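Local coordinates for protein phenol hydroxylase component phN (Pseudomonas stutzeri, PDB 3U52) that probably serves as the diiron-bearing oxygenase subunit of a bacterial phenol hydroxylase, using dioxygen to hydroxylate phenol and related aromatic compounds, at residues Phe54-Thr57 with Met58-Trp62; Arg120-Gly124 with Ala125-Val129; Trp351-Lys355 with Glu356-Trp360. All blocks are in the same frame, centred on the assembly; numbering follows the deposited sequence.

Interaction 1. Residues Phe54-Thr57 with Met58-Trp62; sequences FRLT and MDAYW
Leu56 packs on Tyr61 in a hydrophobic staple, the motif in which the residue just before a helix N-cap meets the fourth residue of the helix, and it touches Ala60 as well. Thr57 is the N-cap of helix 58-81.

The apolar part is carried by the two methyl branches of Leu56, which part company. CD2 lies 3.8 Å from Ala60 CB, whereas CD1 meets Tyr61 CD2 at 4.0 Å, approaching the ring at its edge and in its plane. Tyr61 holds CG anti to its backbone N (chi1 -179°), a torsion that swings the phenol away from the helix start while leaving the near rim of the ring beside Leu56.

Backbone bonding starts the helix in the usual way. Tyr61 N donates to Thr57 O at 3.0 Å, and Trp62 N follows with Met58 O.

Beyond this strip, Met133 of helix 125-155 and Arg235 of helix 220-250 touch both Leu56 and Tyr61, so the staple also joins the helix start to two helices that carry iron ligands. Tyr61 OH is hydrogen-bonded to Asp137 OD1 and to an aromatic side chain of another protein chain. That chain also packs on Thr57, Met58 and Trp62, which places the helix start at a subunit interface.

The remaining polar contact is between side chains. The Thr57 hydroxyl does not cap the helix; it turns to the second helical residue instead. OG1 of Thr57 and CG of Asp59 each stand between their own backbone N and carbonyl carbon (chi1 53° and 56°), which faces the two groups toward each other. Thr57 OG1 donates to Asp59 OD1 over a very short 2.5 Å, and the same carboxylate oxygen lies 3.2 Å from Thr57 CB.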
loop_
_atom_site.group_PDB
_atom_site.type_symbol
_atom_site.label_atom_id
_atom_site.label_comp_id
_atom_site.label_asym_id
_atom_site.label_seq_id
_atom_site.Cartn_x
_atom_site.Cartn_y
_atom_site.Cartn_z
ATOM N N PHE A 54 -6.394 -5.155 27.008
ATOM C CA PHE A 54 -5.526 -4.268 26.221
ATOM C C PHE A 54 -5.903 -2.869 26.672
ATOM O O PHE A 54 -7.027 -2.659 27.151
ATOM C CB PHE A 54 -5.762 -4.397 24.700
ATOM C CG PHE A 54 -7.212 -4.580 24.311
ATOM C CD1 PHE A 54 -8.050 -3.489 24.128
ATOM C CD2 PHE A 54 -7.747 -5.864 24.160
ATOM C CE1 PHE A 54 -9.438 -3.702 23.786
ATOM C CE2 PHE A 54 -9.090 -6.070 23.847
ATOM C CZ PHE A 54 -9.931 -4.965 23.645
ATOM N N ARG A 55 -4.972 -1.923 26.514
ATOM C CA ARG A 55 -5.166 -0.545 26.971
ATOM C C ARG A 55 -4.939 0.452 25.843
ATOM O O ARG A 55 -3.923 1.141 25.822
ATOM C CB ARG A 55 -4.236 -0.204 28.138
ATOM C CG ARG A 55 -4.446 -1.042 29.378
ATOM C CD ARG A 55 -3.462 -0.731 30.491
ATOM N NE ARG A 55 -3.873 -1.454 31.708
ATOM C CZ ARG A 55 -3.534 -2.708 32.023
ATOM N NH1 ARG A 55 -3.991 -3.255 33.143
ATOM N NH2 ARG A 55 -2.744 -3.427 31.235
ATOM N N LEU A 56 -5.913 0.569 24.953
ATOM C CA LEU A 56 -5.826 1.414 23.786
ATOM C C LEU A 56 -6.848 2.536 23.831
ATOM O O LEU A 56 -8.058 2.298 23.696
ATOM C CB LEU A 56 -6.155 0.580 22.556
ATOM C CG LEU A 56 -5.111 0.002 21.622
ATOM C CD1 LEU A 56 -5.927 -0.671 20.512
ATOM C CD2 LEU A 56 -4.221 1.085 21.040
ATOM N N THR A 57 -6.401 3.758 23.998
ATOM C CA THR A 57 -7.372 4.843 23.960
ATOM C C THR A 57 -7.805 5.068 22.501
ATOM O O THR A 57 -7.193 4.490 21.585
ATOM C CB THR A 57 -6.832 6.106 24.613
ATOM O OG1 THR A 57 -5.579 6.422 24.007
ATOM C CG2 THR A 57 -6.662 5.905 26.110
ATOM N N MET A 58 -8.891 5.809 22.284
ATOM C CA MET A 58 -9.429 5.941 20.935
ATOM C C MET A 58 -8.442 6.601 19.944
ATOM O O MET A 58 -8.390 6.202 18.791
ATOM C CB MET A 58 -10.772 6.661 20.905
ATOM C CG MET A 58 -11.942 5.795 21.359
ATOM S SD MET A 58 -11.991 4.155 20.587
ATOM C CE MET A 58 -11.920 4.427 18.844
ATOM N N ASP A 59 -7.671 7.588 20.404
ATOM C CA ASP A 59 -6.706 8.304 19.536
ATOM C C ASP A 59 -5.720 7.299 18.931
ATOM O O ASP A 59 -5.523 7.283 17.728
ATOM C CB ASP A 59 -5.952 9.425 20.320
ATOM C CG ASP A 59 -5.225 8.909 21.576
ATOM O OD1 ASP A 59 -5.869 8.319 22.463
ATOM O OD2 ASP A 59 -3.984 9.073 21.705
ATOM N N ALA A 60 -5.150 6.448 19.784
ATOM C CA ALA A 60 -4.179 5.427 19.395
ATOM C C ALA A 60 -4.792 4.318 18.531
ATOM O O ALA A 60 -4.133 3.830 17.604
ATOM C CB ALA A 60 -3.609 4.815 20.643
ATOM N N TYR A 61 -6.050 3.932 18.825
ATOM C CA TYR A 61 -6.804 2.974 17.973
ATOM C C TYR A 61 -6.929 3.521 16.524
ATOM O O TYR A 61 -6.533 2.855 15.550
ATOM C CB TYR A 61 -8.190 2.657 18.581
ATOM C CG TYR A 61 -8.971 1.652 17.746
ATOM C CD1 TYR A 61 -9.833 2.082 16.715
ATOM C CD2 TYR A 61 -8.805 0.289 17.959
ATOM C CE1 TYR A 61 -10.516 1.167 15.896
ATOM C CE2 TYR A 61 -9.502 -0.663 17.141
ATOM C CZ TYR A 61 -10.343 -0.205 16.125
ATOM O OH TYR A 61 -11.013 -1.110 15.315
ATOM N N TRP A 62 -7.454 4.741 16.368
ATOM C CA TRP A 62 -7.617 5.342 15.066
ATOM C C TRP A 62 -6.308 5.444 14.327
ATOM O O TRP A 62 -6.251 5.098 13.144
ATOM C CB TRP A 62 -8.186 6.762 15.178
ATOM C CG TRP A 62 -9.660 6.808 15.685
ATOM C CD1 TRP A 62 -10.696 5.981 15.349
ATOM C CD2 TRP A 62 -10.186 7.776 16.556
ATOM N NE1 TRP A 62 -11.875 6.413 15.961
ATOM C CE2 TRP A 62 -11.579 7.521 16.700
ATOM C CE3 TRP A 62 -9.633 8.917 17.174
ATOM C CZ2 TRP A 62 -12.403 8.308 17.524
ATOM C CZ3 TRP A 62 -10.468 9.702 17.996
ATOM C CH2 TRP A 62 -11.822 9.385 18.157
#

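Interaction 2. Residues Arg120-Gly124 with Ala125-Val129; sequences RQFSG and AGARV
Arg128 bends back over the turn between helices 105-121 and 125-155 to bond the carbonyl oxygen of Phe122. The arrangement is a short helix-to-helix connection in which an arginine of the second helix bonds back to a turn carbonyl; both helices carry iron ligands, Glu108 on the first, Glu138 and His141 on the second. Gly124 is the N-cap of the second helix.

The close-packed part gathers round Phe122 O. Arg128 NH2 donates to it at 3.0 Å along a nearly straight line (N-H...O 169°). The oxygen lies almost in the guanidinium plane, and the donor meets it in the carbonyl plane, on a lone pair. Arg128 curls round its acceptor: CG and CD each lie 3.1 Å from Phe122 O before the bend at chi3 (-59°) brings the guanidinium back to the same atom. Ala125 CA stands 3.6 Å above one face of the Arg128 guanidinium, toward its rim, and with the hydrogen bond probably helps to limit its rotation. The first helical turn closes as Arg128 N donates to Gly124 O at 3.1 Å.

Packing is looser at the buried Phe122 ring, whose CD2 is 4.3 Å from Ala127 CB in an oblique, slack apolar touch. The solvent side is that of the partly exposed Ser123 and Ala125, whose CB atoms both point away from the other segment.

Ser123 OG is hydrogen-bonded to Glu37, and Arg120, in the last, weakly bonded part of the incoming helix, uses NH1 to bond the carbonyl of Ile33. An apolar side chain of another protein chain packs on Arg128, and the loop at Phe34 meets both arginines. Helix 187-216 touches the Phe122 side chain through Pro187, Phe188 (ring planes about 45° apart) and Leu191, with a bound xenon about 4 Å away.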
loop_
_atom_site.group_PDB
_atom_site.type_symbol
_atom_site.label_atom_id
_atom_site.label_comp_id
_atom_site.label_asym_id
_atom_site.label_seq_id
_atom_site.Cartn_x
_atom_site.Cartn_y
_atom_site.Cartn_z
ATOM N N ARG A 120 -23.217 -3.147 25.233
ATOM C CA ARG A 120 -24.237 -2.400 26.000
ATOM C C ARG A 120 -24.729 -3.132 27.301
ATOM O O ARG A 120 -25.173 -2.481 28.246
ATOM C CB ARG A 120 -25.427 -2.059 25.084
ATOM C CG ARG A 120 -26.657 -1.503 25.811
ATOM C CD ARG A 120 -26.379 -0.081 26.381
ATOM N NE ARG A 120 -27.552 0.461 27.072
ATOM C CZ ARG A 120 -27.974 0.072 28.269
ATOM N NH1 ARG A 120 -27.306 -0.854 28.998
ATOM N NH2 ARG A 120 -29.075 0.646 28.748
ATOM N N GLN A 121 -24.657 -4.458 27.370
ATOM C CA GLN A 121 -25.387 -5.197 28.442
ATOM C C GLN A 121 -24.716 -5.340 29.768
ATOM O O GLN A 121 -25.420 -5.585 30.747
ATOM C CB GLN A 121 -25.800 -6.616 28.029
ATOM C CG GLN A 121 -26.654 -6.724 26.819
ATOM C CD GLN A 121 -27.771 -5.744 26.774
ATOM O OE1 GLN A 121 -28.601 -5.596 27.736
ATOM N NE2 GLN A 121 -27.838 -5.046 25.642
ATOM N N PHE A 122 -23.374 -5.256 29.795
ATOM C CA PHE A 122 -22.587 -5.524 31.007
ATOM C C PHE A 122 -22.510 -4.271 31.844
ATOM O O PHE A 122 -22.291 -3.180 31.285
ATOM C CB PHE A 122 -21.158 -5.995 30.669
ATOM C CG PHE A 122 -21.108 -7.332 30.027
ATOM C CD1 PHE A 122 -21.784 -8.414 30.609
ATOM C CD2 PHE A 122 -20.394 -7.532 28.868
ATOM C CE1 PHE A 122 -21.757 -9.670 30.068
ATOM C CE2 PHE A 122 -20.374 -8.797 28.282
ATOM C CZ PHE A 122 -21.069 -9.879 28.890
ATOM N N SER A 123 -22.685 -4.402 33.156
ATOM C CA SER A 123 -22.616 -3.245 34.009
ATOM C C SER A 123 -21.209 -2.850 34.285
ATOM O O SER A 123 -20.979 -1.772 34.836
ATOM C CB SER A 123 -23.405 -3.395 35.325
ATOM O OG SER A 123 -23.030 -4.549 36.076
ATOM N N GLY A 124 -20.243 -3.686 33.906
ATOM C CA GLY A 124 -18.842 -3.296 34.123
ATOM C C GLY A 124 -18.323 -2.476 32.955
ATOM O O GLY A 124 -18.292 -2.972 31.816
ATOM N N ALA A 125 -17.919 -1.231 33.225
ATOM C CA ALA A 125 -17.572 -0.280 32.164
ATOM C C ALA A 125 -16.382 -0.803 31.394
ATOM O O ALA A 125 -16.309 -0.639 30.190
ATOM C CB ALA A 125 -17.279 1.119 32.724
ATOM N N GLY A 126 -15.489 -1.450 32.116
ATOM C CA GLY A 126 -14.250 -2.062 31.589
ATOM C C GLY A 126 -14.543 -3.142 30.564
ATOM O O GLY A 126 -14.008 -3.098 29.448
ATOM N N ALA A 127 -15.393 -4.098 30.921
ATOM C CA ALA A 127 -15.874 -5.118 29.963
ATOM C C ALA A 127 -16.607 -4.530 28.724
ATOM O O ALA A 127 -16.430 -5.031 27.596
ATOM C CB ALA A 127 -16.696 -6.168 30.641
ATOM N N ARG A 128 -17.411 -3.484 28.910
ATOM C CA ARG A 128 -18.130 -2.835 27.778
ATOM C C ARG A 128 -17.187 -2.252 26.729
ATOM O O ARG A 128 -17.395 -2.432 25.524
ATOM C CB ARG A 128 -19.040 -1.681 28.255
ATOM C CG ARG A 128 -20.296 -2.171 29.102
ATOM C CD ARG A 128 -21.464 -1.171 29.055
ATOM N NE ARG A 128 -21.043 0.139 29.571
ATOM C CZ ARG A 128 -21.027 0.472 30.871
ATOM N NH1 ARG A 128 -20.617 1.681 31.264
ATOM N NH2 ARG A 128 -21.457 -0.392 31.786
ATOM N N VAL A 129 -16.174 -1.514 27.172
ATOM C CA VAL A 129 -15.198 -0.989 26.207
ATOM C C VAL A 129 -14.446 -2.104 25.421
ATOM O O VAL A 129 -14.233 -1.967 24.229
ATOM C CB VAL A 129 -14.159 -0.083 26.896
ATOM C CG1 VAL A 129 -13.160 0.501 25.858
ATOM C CG2 VAL A 129 -14.876 1.057 27.590
#

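Interaction 3. Residues Trp351-Lys355 with Glu356-Trp360; sequences WIPEK and EEMDW
Glu357 turns back so that its OE1 accepts the backbone N of Glu354 at 3.0 Å, one half of a capping box at the start of helix 355-364. Glu354 is the N-cap and Glu357 the third helical residue. The donor comes on the anti side of the carboxylate, 30° out of its plane. An extended chain beyond CG (chi2 -178°) gives Glu357 this reach. Its OE2 takes a hydrogen bond from a water that accepts one from Trp351 NE1, while salt bridges to Arg92 and Lys287 probably offset the buried charge.

The bent Lys355 chain crosses over toward Asp359. Its CE lies 3.3 Å from Asp359 OD2, yet Lys355 NZ stays 4.6 Å from that oxygen, so the touch is made by methylenes; the other oxygen, OD1, forms a salt bridge with Arg374. Glu356 doubles back, setting its CD 3.6 Å from Glu354 CB, and its side chain crosses that of Lys355 at about a right angle.

On another side Pro353 CG meets Met358 CG at 3.8 Å, a hydrophobic staple across the cap. This apolar pair faces helix 369-385, with Tyr377 on Pro353 and Phe369 on Met358, while Trp336 of helix 331-342 and Tyr282 of helix 254-283 also touch the proline.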
loop_
_atom_site.group_PDB
_atom_site.type_symbol
_atom_site.label_atom_id
_atom_site.label_comp_id
_atom_site.label_asym_id
_atom_site.label_seq_id
_atom_site.Cartn_x
_atom_site.Cartn_y
_atom_site.Cartn_z
ATOM N N TRP A 351 -14.293 -32.434 -6.884
ATOM C CA TRP A 351 -13.595 -33.138 -7.963
ATOM C C TRP A 351 -12.932 -34.289 -7.264
ATOM O O TRP A 351 -12.913 -34.335 -6.030
ATOM C CB TRP A 351 -12.500 -32.246 -8.612
ATOM C CG TRP A 351 -11.526 -31.651 -7.578
ATOM C CD1 TRP A 351 -10.393 -32.261 -7.085
ATOM C CD2 TRP A 351 -11.623 -30.388 -6.882
ATOM N NE1 TRP A 351 -9.790 -31.468 -6.123
ATOM C CE2 TRP A 351 -10.507 -30.307 -5.985
ATOM C CE3 TRP A 351 -12.511 -29.311 -6.934
ATOM C CZ2 TRP A 351 -10.278 -29.182 -5.167
ATOM C CZ3 TRP A 351 -12.288 -28.188 -6.088
ATOM C CH2 TRP A 351 -11.195 -28.140 -5.221
ATOM N N ILE A 352 -12.384 -35.214 -8.035
ATOM C CA ILE A 352 -11.572 -36.263 -7.437
ATOM C C ILE A 352 -10.111 -35.764 -7.305
ATOM O O ILE A 352 -9.576 -35.244 -8.249
ATOM C CB ILE A 352 -11.707 -37.569 -8.277
ATOM C CG1 ILE A 352 -13.169 -38.041 -8.208
ATOM C CG2 ILE A 352 -10.753 -38.660 -7.790
ATOM C CD1 ILE A 352 -13.508 -39.063 -9.253
ATOM N N PRO A 353 -9.482 -35.913 -6.124
ATOM C CA PRO A 353 -8.098 -35.494 -5.918
ATOM C C PRO A 353 -7.113 -36.142 -6.933
ATOM O O PRO A 353 -7.329 -37.293 -7.352
ATOM C CB PRO A 353 -7.799 -35.969 -4.472
ATOM C CG PRO A 353 -8.924 -37.060 -4.180
ATOM C CD PRO A 353 -10.089 -36.484 -4.896
ATOM N N GLU A 354 -6.058 -35.420 -7.314
ATOM C CA GLU A 354 -5.022 -35.972 -8.220
ATOM C C GLU A 354 -4.307 -37.110 -7.543
ATOM O O GLU A 354 -4.331 -37.204 -6.325
ATOM C CB GLU A 354 -3.979 -34.912 -8.611
ATOM C CG GLU A 354 -4.522 -33.625 -9.145
ATOM C CD GLU A 354 -5.440 -33.829 -10.346
ATOM O OE1 GLU A 354 -6.446 -33.089 -10.438
ATOM O OE2 GLU A 354 -5.166 -34.715 -11.193
ATOM N N LYS A 355 -3.609 -37.952 -8.306
ATOM C CA LYS A 355 -2.942 -39.109 -7.694
ATOM C C LYS A 355 -1.845 -38.663 -6.671
ATOM O O LYS A 355 -1.660 -39.287 -5.625
ATOM C CB LYS A 355 -2.435 -40.097 -8.768
ATOM C CG LYS A 355 -0.998 -39.836 -9.251
ATOM C CD LYS A 355 0.067 -40.655 -8.442
ATOM C CE LYS A 355 1.390 -39.867 -8.149
ATOM N NZ LYS A 355 2.176 -39.397 -9.349
ATOM N N GLU A 356 -1.184 -37.549 -6.947
ATOM C CA GLU A 356 -0.202 -36.988 -6.007
ATOM C C GLU A 356 -0.805 -36.510 -4.658
ATOM O O GLU A 356 -0.206 -36.689 -3.620
ATOM C CB GLU A 356 0.605 -35.869 -6.680
ATOM C CG GLU A 356 -0.233 -34.811 -7.423
ATOM C CD GLU A 356 -0.373 -35.057 -8.960
ATOM O OE1 GLU A 356 -0.200 -34.060 -9.718
ATOM O OE2 GLU A 356 -0.657 -36.208 -9.406
ATOM N N GLU A 357 -1.998 -35.914 -4.696
ATOM C CA GLU A 357 -2.716 -35.520 -3.489
ATOM C C GLU A 357 -3.099 -36.750 -2.693
ATOM O O GLU A 357 -2.955 -36.799 -1.485
ATOM C CB GLU A 357 -3.951 -34.720 -3.869
ATOM C CG GLU A 357 -3.642 -33.396 -4.559
ATOM C CD GLU A 357 -4.927 -32.608 -4.883
ATOM O OE1 GLU A 357 -5.548 -32.840 -5.965
ATOM O OE2 GLU A 357 -5.324 -31.770 -4.045
ATOM N N MET A 358 -3.553 -37.781 -3.378
ATOM C CA MET A 358 -3.867 -39.018 -2.705
ATOM C C MET A 358 -2.687 -39.698 -2.030
ATOM O O MET A 358 -2.847 -40.246 -0.921
ATOM C CB MET A 358 -4.585 -39.956 -3.652
ATOM C CG MET A 358 -6.113 -39.644 -3.691
ATOM S SD MET A 358 -7.080 -40.565 -4.817
ATOM C CE MET A 358 -7.033 -42.248 -4.213
ATOM N N ASP A 359 -1.513 -39.691 -2.671
ATOM C CA ASP A 359 -0.314 -40.223 -1.993
ATOM C C ASP A 359 0.072 -39.371 -0.775
ATOM O O ASP A 359 0.504 -39.913 0.238
ATOM C CB ASP A 359 0.873 -40.380 -2.962
ATOM C CG ASP A 359 0.544 -41.287 -4.165
ATOM O OD1 ASP A 359 -0.459 -42.044 -4.130
ATOM O OD2 ASP A 359 1.287 -41.205 -5.175
ATOM N N TRP A 360 -0.097 -38.045 -0.862
ATOM C CA TRP A 360 0.059 -37.154 0.333
ATOM C C TRP A 360 -0.932 -37.556 1.417
ATOM O O TRP A 360 -0.586 -37.688 2.577
ATOM C CB TRP A 360 -0.139 -35.678 -0.057
ATOM C CG TRP A 360 -0.058 -34.645 1.103
ATOM C CD1 TRP A 360 1.060 -34.061 1.593
ATOM C CD2 TRP A 360 -1.158 -34.082 1.843
ATOM N NE1 TRP A 360 0.743 -33.160 2.613
ATOM C CE2 TRP A 360 -0.619 -33.161 2.778
ATOM C CE3 TRP A 360 -2.552 -34.245 1.786
ATOM C CZ2 TRP A 360 -1.419 -32.433 3.659
ATOM C CZ3 TRP A 360 -3.361 -33.512 2.693
ATOM C CH2 TRP A 360 -2.787 -32.619 3.597
HETATM O O HOH W 1 -7.849 -32.262 -3.793
#

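How the interactions relate
All three contacts lie at helix starts. Interactions 1 and 2 are neighbours, their centres about 17 Å and their nearest atoms about 5 Å apart. Helix 125-155, which begins in interaction 2, runs on to supply Met133 against interaction 1 and then Glu138 and His141 to one of the two iron sites; the Tyr61 side chain is about 11 Å from an iron ion. Interaction 2 adjoins the xenon pocket of Trp47, Trp50, Phe188 and Leu191. Interaction 3 is remote from both, on the opposite side of the chain's centre: its centre is about 48 Å from that of interaction 1 and about 51 Å from that of interaction 2.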